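Local structure of transferrin (Manduca sexta, 6WB6) at residues V361-C366 against C384-S389; T446-N449 against D453-G456; Y621-K626 against F632-K637. The protein transports iron in the insect, binding a single Fe(3+) ion per molecule together with a carbonate anion. One frame throughout, in Å; residues are numbered along the deposited sequence. Where two conformers were deposited one is given.

Contact 1. Residues V361-C366 against C384-S389; sequences VALSKC and CVQENS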
loop_
_atom_site.group_PDB
_atom_site.type_symbol
_atom_site.label_atom_id
_atom_site.label_comp_id
_atom_site.label_asym_id
_atom_site.label_seq_id
_atom_site.Cartn_x
_atom_site.Cartn_y
_atom_site.Cartn_z
ATOM N N VAL A 361 6.590 -2.278 -20.956
ATOM C CA VAL A 361 5.717 -2.994 -20.036
ATOM C C VAL A 361 5.658 -2.250 -18.707
ATOM O O VAL A 361 4.583 -2.023 -18.155
ATOM C CB VAL A 361 6.163 -4.458 -19.855
ATOM C CG1 VAL A 361 7.555 -4.572 -19.356
ATOM C CG2 VAL A 361 5.231 -5.164 -18.885
ATOM N N ALA A 362 6.812 -1.832 -18.191
ATOM C CA ALA A 362 6.814 -1.071 -16.944
ATOM C C ALA A 362 6.029 0.223 -17.083
ATOM O O ALA A 362 5.255 0.587 -16.186
ATOM C CB ALA A 362 8.239 -0.805 -16.515
ATOM N N LEU A 363 6.188 0.924 -18.205
ATOM C CA LEU A 363 5.336 2.078 -18.465
ATOM C C LEU A 363 3.856 1.713 -18.357
ATOM O O LEU A 363 3.057 2.464 -17.798
ATOM C CB LEU A 363 5.614 2.648 -19.846
ATOM C CG LEU A 363 4.824 3.895 -20.214
ATOM C CD1 LEU A 363 5.090 4.973 -19.222
ATOM C CD2 LEU A 363 5.208 4.358 -21.638
ATOM N N SER A 364 3.454 0.595 -18.958
ATOM C CA SER A 364 2.039 0.264 -18.916
ATOM C C SER A 364 1.614 -0.135 -17.507
ATOM O O SER A 364 0.489 0.168 -17.105
ATOM C CB SER A 364 1.721 -0.837 -19.914
ATOM O OG SER A 364 2.581 -1.929 -19.701
ATOM N N LYS A 365 2.495 -0.795 -16.752
ATOM C CA LYS A 365 2.161 -1.138 -15.375
ATOM C C LYS A 365 2.055 0.118 -14.526
ATOM O O LYS A 365 1.144 0.246 -13.695
ATOM C CB LYS A 365 3.205 -2.109 -14.796
ATOM C CG LYS A 365 2.860 -2.604 -13.380
ATOM C CD LYS A 365 3.847 -3.616 -12.817
ATOM C CE LYS A 365 3.513 -3.906 -11.356
ATOM N NZ LYS A 365 4.326 -4.991 -10.713
ATOM N N CYS A 366 2.953 1.074 -14.751
ATOM C CA CYS A 366 2.897 2.336 -14.017
ATOM C C CYS A 366 1.615 3.102 -14.329
ATOM O O CYS A 366 1.013 3.725 -13.444
ATOM C CB CYS A 366 4.134 3.167 -14.358
ATOM S SG CYS A 366 4.173 4.768 -13.596
ATOM N N CYS A 384 4.003 8.695 -15.134
ATOM C CA CYS A 384 4.911 7.667 -15.614
ATOM C C CYS A 384 5.759 8.242 -16.742
ATOM O O CYS A 384 5.222 8.788 -17.713
ATOM C CB CYS A 384 4.108 6.448 -16.089
ATOM S SG CYS A 384 2.959 5.833 -14.822
ATOM N N VAL A 385 7.072 8.118 -16.612
ATOM C CA VAL A 385 8.021 8.668 -17.572
ATOM C C VAL A 385 9.045 7.595 -17.910
ATOM O O VAL A 385 9.576 6.926 -17.018
ATOM C CB VAL A 385 8.714 9.925 -17.027
ATOM C CG1 VAL A 385 9.879 10.319 -17.922
ATOM C CG2 VAL A 385 7.698 11.060 -16.935
ATOM N N GLN A 386 9.333 7.438 -19.197
ATOM C CA GLN A 386 10.071 6.278 -19.678
ATOM C C GLN A 386 11.399 6.687 -20.298
ATOM O O GLN A 386 11.438 7.455 -21.266
ATOM C CB GLN A 386 9.258 5.488 -20.693
ATOM C CG GLN A 386 9.776 4.052 -20.838
ATOM C CD GLN A 386 9.464 3.455 -22.170
ATOM O OE1 GLN A 386 8.603 3.947 -22.894
ATOM N NE2 GLN A 386 10.172 2.403 -22.518
ATOM N N GLU A 387 12.472 6.139 -19.766
ATOM C CA GLU A 387 13.783 6.230 -20.381
ATOM C C GLU A 387 14.196 4.814 -20.736
ATOM O O GLU A 387 13.526 3.846 -20.371
ATOM C CB GLU A 387 14.799 6.896 -19.444
ATOM C CG GLU A 387 14.392 8.305 -19.031
ATOM C CD GLU A 387 14.541 9.300 -20.166
ATOM O OE1 GLU A 387 15.401 9.087 -21.046
ATOM O OE2 GLU A 387 13.770 10.273 -20.188
ATOM N N ASN A 388 15.309 4.674 -21.444
ATOM C CA ASN A 388 15.650 3.375 -22.005
ATOM C C ASN A 388 16.671 2.623 -21.167
ATOM O O ASN A 388 17.083 1.525 -21.552
ATOM C CB ASN A 388 16.120 3.537 -23.452
ATOM C CG ASN A 388 14.950 3.591 -24.447
ATOM O OD1 ASN A 388 13.778 3.679 -24.058
ATOM N ND2 ASN A 388 15.268 3.536 -25.736
ATOM N N SER A 389 17.043 3.154 -20.006
ATOM C CA SER A 389 17.890 2.412 -19.088
ATOM C C SER A 389 17.726 2.948 -17.673
ATOM O O SER A 389 17.146 4.011 -17.438
ATOM C CB SER A 389 19.357 2.518 -19.484
ATOM O OG SER A 389 19.817 3.814 -19.196
#
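C366 and C384 are the nearest backbone positions here, with their CA atoms 5.9 Å apart. Residues 361-366 form a helical segment. Residues 384-386 form a strand that runs almost antiparallel to it. The two short axes lie at 172° and approach to 8.3 Å. A disulfide closes the gap between them, with C366 SG and C384 SG 2.0 Å apart. Its torsion about the S-S bond is -89°, close to the perpendicular form expected of an unstrained bridge. C366 SG is anti to its own backbone N (chi1 177°), which carries the sulfur out toward the strand. The contact belongs to a beta-alpha-beta unit made of strand 352-357, helix 360-375 and strand 381-386, with the two strands parallel and paired. The disulfide ties the helix to the second strand. One turn earlier, L363 lies over the strand. L363 CD1 rests on C384 CB at 3.6 Å. The other branch, L363 CD2, meets the amide oxygen OE1 of Q386, also at 3.6 Å. The two side chains cross at about a right angle. Q386 NE2 makes a weak hydrogen bond to N360 OD1, just before the helical segment. V357 of the first strand touches both L363 and Q386.

Contact 2. Residues T446-N449 against D453-G456; sequences TAYN and DLRG
The loop between strands 437-443 and 458-461 folds back on itself, bringing Y448 and N449 against D453 and L454. The backbones are closest at Y448 and D453, whose CA atoms are 5.3 Å apart. D453 and L454 belong to a short 3-10 segment. One hydrogen bond ties the two sides of the fold together. N449 N donates to D453 OD2 at 3.2 Å, and the bond is fairly straight, with 166° at the hydrogen. The carboxylate uses the anti lone pair of OD2, the one turned away from OD1. With D453 CG anti to the carbonyl carbon and beside its own backbone N (chi1 -59°), OD2 faces the N-H of N449. The side-chain amide of N449 stands at about a right angle to the carboxylate.

Both linked strands belong to the mixed sheet of the C-terminal half of this transferrin, and the loop lies at the surface. Y448 supplies the apolar part of the contact. L454 crosses its ring at about a right angle. The L454 CD2 methyl is modelled over one face, as in a CH-pi contact, but too close to Y448 CD1 for the fine geometry to be trusted. L454 CG also packs against the ring, 3.8 Å from Y448 CG. The D453 carbonyl comes in at the edge of the same ring, and D453 O is 3.5 Å from Y448 CE1.

Partners beyond the loop hold both sides. R569 hydrogen-bonds to T446 OG1 through NH2 and to Y448 O through NE. L454 packs on F495 at the end of helix 488-495, and also on F496.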
loop_
_atom_site.group_PDB
_atom_site.type_symbol
_atom_site.label_atom_id
_atom_site.label_comp_id
_atom_site.label_asym_id
_atom_site.label_seq_id
_atom_site.Cartn_x
_atom_site.Cartn_y
_atom_site.Cartn_z
ATOM N N THR A 446 30.928 -24.612 16.454
ATOM C CA THR A 446 32.299 -24.290 16.088
ATOM C C THR A 446 32.778 -23.090 16.907
ATOM O O THR A 446 31.998 -22.398 17.562
ATOM C CB THR A 446 32.441 -24.030 14.583
ATOM O OG1 THR A 446 31.539 -22.999 14.149
ATOM C CG2 THR A 446 32.179 -25.308 13.804
ATOM N N ALA A 447 34.087 -22.852 16.858
ATOM C CA ALA A 447 34.779 -22.031 17.847
ATOM C C ALA A 447 34.853 -20.547 17.492
ATOM O O ALA A 447 35.687 -19.837 18.063
ATOM C CB ALA A 447 36.198 -22.568 18.057
ATOM N N TYR A 448 34.002 -20.047 16.598
ATOM C CA TYR A 448 34.083 -18.664 16.138
ATOM C C TYR A 448 32.936 -17.858 16.721
ATOM O O TYR A 448 31.774 -18.199 16.501
ATOM C CB TYR A 448 34.062 -18.610 14.613
ATOM C CG TYR A 448 34.901 -19.695 14.020
ATOM C CD1 TYR A 448 36.265 -19.529 13.848
ATOM C CD2 TYR A 448 34.330 -20.908 13.659
ATOM C CE1 TYR A 448 37.032 -20.538 13.319
ATOM C CE2 TYR A 448 35.084 -21.920 13.126
ATOM C CZ TYR A 448 36.428 -21.734 12.956
ATOM O OH TYR A 448 37.166 -22.760 12.438
ATOM N N ASN A 449 33.273 -16.796 17.478
ATOM C CA ASN A 449 32.285 -15.871 18.021
ATOM C C ASN A 449 32.537 -14.418 17.648
ATOM O O ASN A 449 31.758 -13.551 18.053
ATOM C CB ASN A 449 32.242 -15.953 19.550
ATOM C CG ASN A 449 32.164 -17.355 20.043
ATOM O OD1 ASN A 449 31.097 -17.954 20.048
ATOM N ND2 ASN A 449 33.301 -17.896 20.465
ATOM N N ASP A 453 38.588 -14.450 15.501
ATOM C CA ASP A 453 38.619 -15.905 15.647
ATOM C C ASP A 453 38.633 -16.630 14.310
ATOM O O ASP A 453 38.958 -17.822 14.270
ATOM C CB ASP A 453 37.410 -16.416 16.427
ATOM C CG ASP A 453 37.313 -15.833 17.809
ATOM O OD1 ASP A 453 38.346 -15.398 18.369
ATOM O OD2 ASP A 453 36.189 -15.828 18.333
ATOM N N LEU A 454 38.248 -15.965 13.230
ATOM C CA LEU A 454 38.279 -16.578 11.908
ATOM C C LEU A 454 39.552 -16.269 11.140
ATOM O O LEU A 454 39.697 -16.732 10.001
ATOM C CB LEU A 454 37.049 -16.141 11.110
ATOM C CG LEU A 454 35.804 -16.875 11.629
ATOM C CD1 LEU A 454 34.524 -16.114 11.348
ATOM C CD2 LEU A 454 35.752 -18.254 10.990
ATOM N N ARG A 455 40.484 -15.524 11.729
ATOM C CA ARG A 455 41.749 -15.260 11.054
ATOM C C ARG A 455 42.515 -16.565 10.870
ATOM O O ARG A 455 42.561 -17.409 11.767
ATOM C CB ARG A 455 42.582 -14.261 11.853
ATOM C CG ARG A 455 43.922 -13.932 11.204
ATOM C CD ARG A 455 44.684 -12.882 11.993
ATOM N NE ARG A 455 44.491 -11.534 11.461
ATOM C CZ ARG A 455 43.625 -10.639 11.930
ATOM N NH1 ARG A 455 42.831 -10.915 12.966
ATOM N NH2 ARG A 455 43.553 -9.449 11.348
ATOM N N GLY A 456 43.126 -16.718 9.695
ATOM C CA GLY A 456 43.818 -17.936 9.327
ATOM C C GLY A 456 42.918 -19.044 8.818
ATOM O O GLY A 456 43.424 -20.044 8.281
#

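Contact 3. Residues Y621-K626 against F632-K637; sequences YGEFLK and FNNAAK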
loop_
_atom_site.group_PDB
_atom_site.type_symbol
_atom_site.label_atom_id
_atom_site.label_comp_id
_atom_site.label_asym_id
_atom_site.label_seq_id
_atom_site.Cartn_x
_atom_site.Cartn_y
_atom_site.Cartn_z
ATOM N N TYR A 621 2.630 -6.501 -6.936
ATOM C CA TYR A 621 3.840 -7.315 -6.972
ATOM C C TYR A 621 3.733 -8.529 -7.884
ATOM O O TYR A 621 4.641 -9.350 -7.890
ATOM C CB TYR A 621 4.214 -7.787 -5.563
ATOM C CG TYR A 621 4.232 -6.696 -4.522
ATOM C CD1 TYR A 621 4.895 -5.506 -4.746
ATOM C CD2 TYR A 621 3.563 -6.856 -3.324
ATOM C CE1 TYR A 621 4.908 -4.512 -3.811
ATOM C CE2 TYR A 621 3.574 -5.864 -2.373
ATOM C CZ TYR A 621 4.248 -4.690 -2.625
ATOM O OH TYR A 621 4.269 -3.680 -1.703
ATOM N N GLY A 622 2.666 -8.668 -8.663
ATOM C CA GLY A 622 2.462 -9.870 -9.448
ATOM C C GLY A 622 3.052 -9.784 -10.857
ATOM O O GLY A 622 3.578 -8.760 -11.281
ATOM N N GLU A 623 2.947 -10.899 -11.576
ATOM C CA GLU A 623 3.286 -10.937 -12.996
ATOM C C GLU A 623 2.481 -9.905 -13.766
ATOM O O GLU A 623 1.308 -9.674 -13.483
ATOM C CB GLU A 623 2.998 -12.326 -13.581
ATOM C CG GLU A 623 4.205 -13.226 -13.774
ATOM C CD GLU A 623 3.895 -14.425 -14.681
ATOM O OE1 GLU A 623 2.843 -14.411 -15.363
ATOM O OE2 GLU A 623 4.704 -15.377 -14.709
ATOM N N PHE A 624 3.104 -9.276 -14.756
ATOM C CA PHE A 624 2.411 -8.281 -15.565
ATOM C C PHE A 624 2.683 -8.605 -17.029
ATOM O O PHE A 624 3.833 -8.549 -17.477
ATOM C CB PHE A 624 2.859 -6.870 -15.189
ATOM C CG PHE A 624 2.006 -5.800 -15.775
ATOM C CD1 PHE A 624 2.156 -5.428 -17.100
ATOM C CD2 PHE A 624 1.048 -5.174 -15.010
ATOM C CE1 PHE A 624 1.374 -4.463 -17.641
ATOM C CE2 PHE A 624 0.265 -4.202 -15.535
ATOM C CZ PHE A 624 0.415 -3.839 -16.858
ATOM N N LEU A 625 1.641 -8.980 -17.764
ATOM C CA LEU A 625 1.781 -9.535 -19.113
ATOM C C LEU A 625 2.952 -10.500 -19.187
ATOM O O LEU A 625 3.905 -10.306 -19.939
ATOM C CB LEU A 625 1.957 -8.441 -20.153
ATOM C CG LEU A 625 0.855 -7.400 -20.170
ATOM C CD1 LEU A 625 1.335 -6.129 -20.886
ATOM C CD2 LEU A 625 -0.370 -8.012 -20.820
ATOM N N LYS A 626 2.881 -11.539 -18.362
ATOM C CA LYS A 626 3.880 -12.613 -18.328
ATOM C C LYS A 626 5.296 -12.102 -18.085
ATOM O O LYS A 626 6.263 -12.801 -18.389
ATOM C CB LYS A 626 3.861 -13.459 -19.616
ATOM C CG LYS A 626 2.606 -14.355 -19.757
ATOM C CD LYS A 626 2.784 -15.486 -20.786
ATOM C CE LYS A 626 1.477 -16.251 -21.042
ATOM N NZ LYS A 626 0.584 -16.262 -19.858
ATOM N N PHE A 632 8.397 -3.452 -9.358
ATOM C CA PHE A 632 8.724 -4.085 -8.088
ATOM C C PHE A 632 9.110 -5.526 -8.350
ATOM O O PHE A 632 8.629 -6.150 -9.299
ATOM C CB PHE A 632 7.540 -4.024 -7.087
ATOM C CG PHE A 632 6.945 -2.620 -6.915
ATOM C CD1 PHE A 632 7.581 -1.673 -6.139
ATOM C CD2 PHE A 632 5.772 -2.275 -7.546
ATOM C CE1 PHE A 632 7.080 -0.397 -6.007
ATOM C CE2 PHE A 632 5.241 -1.007 -7.414
ATOM C CZ PHE A 632 5.897 -0.057 -6.632
ATOM N N ASN A 633 9.964 -6.069 -7.494
ATOM C CA ASN A 633 10.211 -7.498 -7.575
ATOM C C ASN A 633 9.009 -8.251 -7.039
ATOM O O ASN A 633 8.396 -7.840 -6.051
ATOM C CB ASN A 633 11.456 -7.874 -6.800
ATOM C CG ASN A 633 12.697 -7.375 -7.477
ATOM O OD1 ASN A 633 12.987 -7.790 -8.589
ATOM N ND2 ASN A 633 13.409 -6.447 -6.836
ATOM N N ASN A 634 8.662 -9.347 -7.714
ATOM C CA ASN A 634 7.554 -10.189 -7.256
ATOM C C ASN A 634 7.735 -10.617 -5.806
ATOM O O ASN A 634 6.752 -10.873 -5.117
ATOM C CB ASN A 634 7.413 -11.435 -8.147
ATOM C CG ASN A 634 6.852 -11.128 -9.537
ATOM O OD1 ASN A 634 7.082 -10.049 -10.113
ATOM N ND2 ASN A 634 6.128 -12.098 -10.098
ATOM N N ALA A 635 8.972 -10.685 -5.318
ATOM C CA ALA A 635 9.213 -11.082 -3.935
ATOM C C ALA A 635 8.926 -9.971 -2.931
ATOM O O ALA A 635 8.863 -10.244 -1.725
ATOM C CB ALA A 635 10.663 -11.538 -3.753
ATOM N N ALA A 636 8.762 -8.733 -3.387
ATOM C CA ALA A 636 8.536 -7.646 -2.447
ATOM C C ALA A 636 7.265 -7.904 -1.654
ATOM O O ALA A 636 6.233 -8.287 -2.205
ATOM C CB ALA A 636 8.438 -6.306 -3.180
ATOM N N LYS A 637 7.355 -7.693 -0.354
ATOM C CA LYS A 637 6.233 -7.806 0.551
ATOM C C LYS A 637 5.820 -6.464 1.118
ATOM O O LYS A 637 4.934 -6.407 1.982
ATOM C CB LYS A 637 6.590 -8.745 1.694
ATOM C CG LYS A 637 7.272 -10.035 1.242
ATOM C CD LYS A 637 6.523 -10.728 0.126
ATOM C CE LYS A 637 5.147 -11.154 0.529
ATOM N NZ LYS A 637 4.782 -12.318 -0.351
HETATM O O HOH W 1 4.106 -11.719 -6.296
#
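Y621 is the centre of this contact, and its ring is met on a face and at an edge. A636 covers one face with both its carbonyl and its methyl. A636 O lies 3.2 Å from Y621 CD2, toward the rim, and A636 CB makes a CH-pi contact over the same face. At the edge, F632 CB is 3.8 Å from Y621 CD1. Y621 CG lies anti to the carbonyl carbon (chi1 -49°), which turns the ring toward A636 and F632. The two rings form an offset edge-to-face pair, the edge of Y621 toward the face of F632, with planes at 89° and centroids 5.8 Å apart. Replacing Y621 by alanine would probably strip the F632 face of this edge and the A636 methyl of the ring it lies on, opening a gap between the segments.

The backbones meet beside the ring. N634 CA makes a CA-H...O contact to Y621 O at 3.1 Å. A water lies within hydrogen-bonding distance of both Y621 O and N634 O. Residues 633-636 form a type I beta turn, closed by A636 N to N633 O at 2.8 Å, and this turn presents A636 to the ring. The chain then enters strand 638-641, an outer strand of a four-stranded antiparallel sheet. Further out, N634 OD1 accepts from N629 N. N633 N donates to E427 OE2 on strand 422-428. F632 also meets the W588 ring and packs on M369 of helix 360-375.

Overall arrangement
All three contacts lie in the C-terminal transferrin-like half and follow one another along the chain. Contacts 1 and 3 are neighbours, with centres 15 Å apart. F624 joins them by packing on V361, S364 and K365 of helix 360-375. K365 NZ hydrogen-bonds to I620 O, just before residues 621-626, and to V630 O, between the two segments of contact 3. The beta-alpha-beta unit is thus fixed to the loop that leads into strand 638-641. Contact 2 is remote, its centre 49 Å from contact 1 and 40 Å from contact 3, on a loop of the mixed sheet. The iron-binding tyrosines, Y90 and Y204, belong to the N-terminal half.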